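Local coordinates for transcription factor cep-1 (Caenorhabditis elegans, PDB 1T4W), which activates transcription by binding the same DNA consensus sequence as p53, promoting germline apoptosis after DNA damage and ensuring proper meiotic chromosome segregation, at residues A[36-41]-A[132-137]. Residues are numbered along the deposited sequence; the frame is centred on the assembly and turned at random.
Sequences GCLVPI and NFDIIF
One face of the Phe-133 ring carries Ile-41, whose CB stands 4.2 Å from the ring centroid and 25° off the normal, a CH-pi contact displaced toward the rim atoms CE1 and CZ. Chi1 of 56° sets CG between the backbone N and the carbonyl carbon, and from there the ring turns CE1 and CZ to Ile-41, CZ lying 3.8 Å from Ile-41 CG2. The Phe-137 ring meets Val-39 CG2 at its edge, and outside the pair it packs on Phe-62 and Phe-101. Both rings belong to the antiparallel four-stranded sheet of the p53-like DNA-binding domain, in which 39-46 and 130-137 are the two inner strands. Evidence for the pairing is the reciprocal bonding of Val-39 with Ile-135 and of Ile-41 with Phe-133. The Val-39 N to Ile-135 O bond measures 2.8 Å, with 168° at the hydrogen. On the same face as the rings, Ile-135 CG2 touches Val-39 CB and lies 3.7 Å from Ile-41 CG1. Across the opposite face, Asp-134 sits in the non-hydrogen-bonded pair with Pro-40; its OD1 approaches Pro-40 CA at 3.1 Å, its CB meets Leu-38 CD2 at 3.9 Å, and OD2 accepts a hydrogen bond from Asn-105. An alanine at Asp-134 would probably leave the Asn-105 amide without this acceptor and open a gap beside Leu-38 CB and Pro-40. Toward the zinc site, about 9 Å from the Phe-137 side chain, residues 36-37 run as loop, and one water accepts from both Cys-37 N and Phe-137 N; beyond it Gly-36 N donates to Phe-137 O at 2.7 Å, nearly along the C=O axis.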
loop_
_atom_site.group_PDB
_atom_site.type_symbol
_atom_site.label_atom_id
_atom_site.label_comp_id
_atom_site.label_asym_id
_atom_site.label_seq_id
_atom_site.Cartn_x
_atom_site.Cartn_y
_atom_site.Cartn_z
ATOM N N GLY A 36 -6.505 -7.059 10.147
ATOM C CA GLY A 36 -5.810 -7.850 11.151
ATOM C C GLY A 36 -4.949 -8.979 10.595
ATOM O O GLY A 36 -4.550 -9.867 11.336
ATOM N N CYS A 37 -4.661 -8.974 9.299
ATOM C CA CYS A 37 -3.825 -10.037 8.728
ATOM C C CYS A 37 -2.572 -9.452 8.096
ATOM O O CYS A 37 -2.627 -8.395 7.455
ATOM C CB CYS A 37 -4.602 -10.852 7.672
ATOM S SG CYS A 37 -6.006 -11.787 8.383
ATOM N N LEU A 38 -1.455 -10.148 8.280
ATOM C CA LEU A 38 -0.161 -9.714 7.751
ATOM C C LEU A 38 -0.062 -9.959 6.262
ATOM O O LEU A 38 -0.088 -11.103 5.811
ATOM C CB LEU A 38 0.981 -10.444 8.467
ATOM C CG LEU A 38 1.046 -10.124 9.967
ATOM C CD1 LEU A 38 1.993 -11.093 10.669
ATOM C CD2 LEU A 38 1.485 -8.685 10.158
ATOM N N VAL A 39 0.013 -8.880 5.492
ATOM C CA VAL A 39 0.133 -9.011 4.049
ATOM C C VAL A 39 1.616 -8.801 3.716
ATOM O O VAL A 39 2.181 -7.747 3.990
ATOM C CB VAL A 39 -0.697 -7.957 3.292
ATOM C CG1 VAL A 39 -0.564 -8.186 1.797
ATOM C CG2 VAL A 39 -2.158 -8.014 3.722
ATOM N N PRO A 40 2.256 -9.814 3.120
ATOM C CA PRO A 40 3.676 -9.766 2.741
ATOM C C PRO A 40 3.916 -8.948 1.467
ATOM O O PRO A 40 3.519 -9.341 0.376
ATOM C CB PRO A 40 4.041 -11.246 2.575
ATOM C CG PRO A 40 2.753 -11.844 2.038
ATOM C CD PRO A 40 1.658 -11.143 2.843
ATOM N N ILE A 41 4.553 -7.799 1.631
ATOM C CA ILE A 41 4.840 -6.901 0.512
ATOM C C ILE A 41 6.326 -6.935 0.137
ATOM O O ILE A 41 7.209 -7.096 0.995
ATOM C CB ILE A 41 4.519 -5.413 0.858
ATOM C CG1 ILE A 41 3.046 -5.245 1.266
ATOM C CG2 ILE A 41 4.911 -4.487 -0.339
ATOM C CD1 ILE A 41 2.027 -5.559 0.145
ATOM N N ASN A 132 11.381 -5.470 1.954
ATOM C CA ASN A 132 10.393 -6.463 2.345
ATOM C C ASN A 132 9.800 -6.107 3.694
ATOM O O ASN A 132 10.495 -5.605 4.590
ATOM C CB ASN A 132 11.039 -7.845 2.438
ATOM C CG ASN A 132 11.605 -8.300 1.115
ATOM O OD1 ASN A 132 10.985 -8.117 0.073
ATOM N ND2 ASN A 132 12.784 -8.908 1.148
ATOM N N PHE A 133 8.504 -6.347 3.836
ATOM C CA PHE A 133 7.818 -6.096 5.100
ATOM C C PHE A 133 6.372 -6.541 4.981
ATOM O O PHE A 133 5.855 -6.744 3.875
ATOM C CB PHE A 133 7.858 -4.595 5.464
ATOM C CG PHE A 133 7.278 -3.689 4.396
ATOM C CD1 PHE A 133 5.908 -3.400 4.363
ATOM C CD2 PHE A 133 8.091 -3.167 3.397
ATOM C CE1 PHE A 133 5.352 -2.603 3.340
ATOM C CE2 PHE A 133 7.548 -2.366 2.363
ATOM C CZ PHE A 133 6.167 -2.086 2.339
ATOM N N ASP A 134 5.729 -6.716 6.124
ATOM C CA ASP A 134 4.322 -7.041 6.103
ATOM C C ASP A 134 3.578 -5.774 6.408
ATOM O O ASP A 134 4.061 -4.936 7.169
ATOM C CB ASP A 134 3.943 -8.036 7.177
ATOM C CG ASP A 134 4.508 -9.395 6.918
ATOM O OD1 ASP A 134 4.494 -9.813 5.742
ATOM O OD2 ASP A 134 4.953 -10.030 7.890
ATOM N N ILE A 135 2.423 -5.609 5.788
ATOM C CA ILE A 135 1.581 -4.482 6.133
ATOM C C ILE A 135 0.317 -5.109 6.724
ATOM O O ILE A 135 -0.103 -6.196 6.304
ATOM C CB ILE A 135 1.226 -3.620 4.914
ATOM C CG1 ILE A 135 0.327 -2.465 5.355
ATOM C CG2 ILE A 135 0.568 -4.472 3.853
ATOM C CD1 ILE A 135 0.231 -1.326 4.337
ATOM N N ILE A 136 -0.274 -4.459 7.724
ATOM C CA ILE A 136 -1.486 -4.999 8.325
ATOM C C ILE A 136 -2.496 -3.857 8.496
ATOM O O ILE A 136 -2.134 -2.768 8.946
ATOM C CB ILE A 136 -1.153 -5.720 9.676
ATOM C CG1 ILE A 136 -2.430 -6.301 10.282
ATOM C CG2 ILE A 136 -0.514 -4.736 10.679
ATOM C CD1 ILE A 136 -2.182 -7.049 11.578
ATOM N N PHE A 137 -3.740 -4.092 8.081
ATOM C CA PHE A 137 -4.804 -3.074 8.145
ATOM C C PHE A 137 -5.662 -3.304 9.383
ATOM O O PHE A 137 -6.125 -4.417 9.635
ATOM C CB PHE A 137 -5.638 -3.132 6.863
ATOM C CG PHE A 137 -4.826 -2.898 5.627
ATOM C CD1 PHE A 137 -4.502 -1.597 5.227
ATOM C CD2 PHE A 137 -4.308 -3.966 4.912
ATOM C CE1 PHE A 137 -3.657 -1.361 4.120
ATOM C CE2 PHE A 137 -3.459 -3.751 3.799
ATOM C CZ PHE A 137 -3.133 -2.444 3.405
HETATM O O HOH W 1 -4.697 -6.746 7.232
#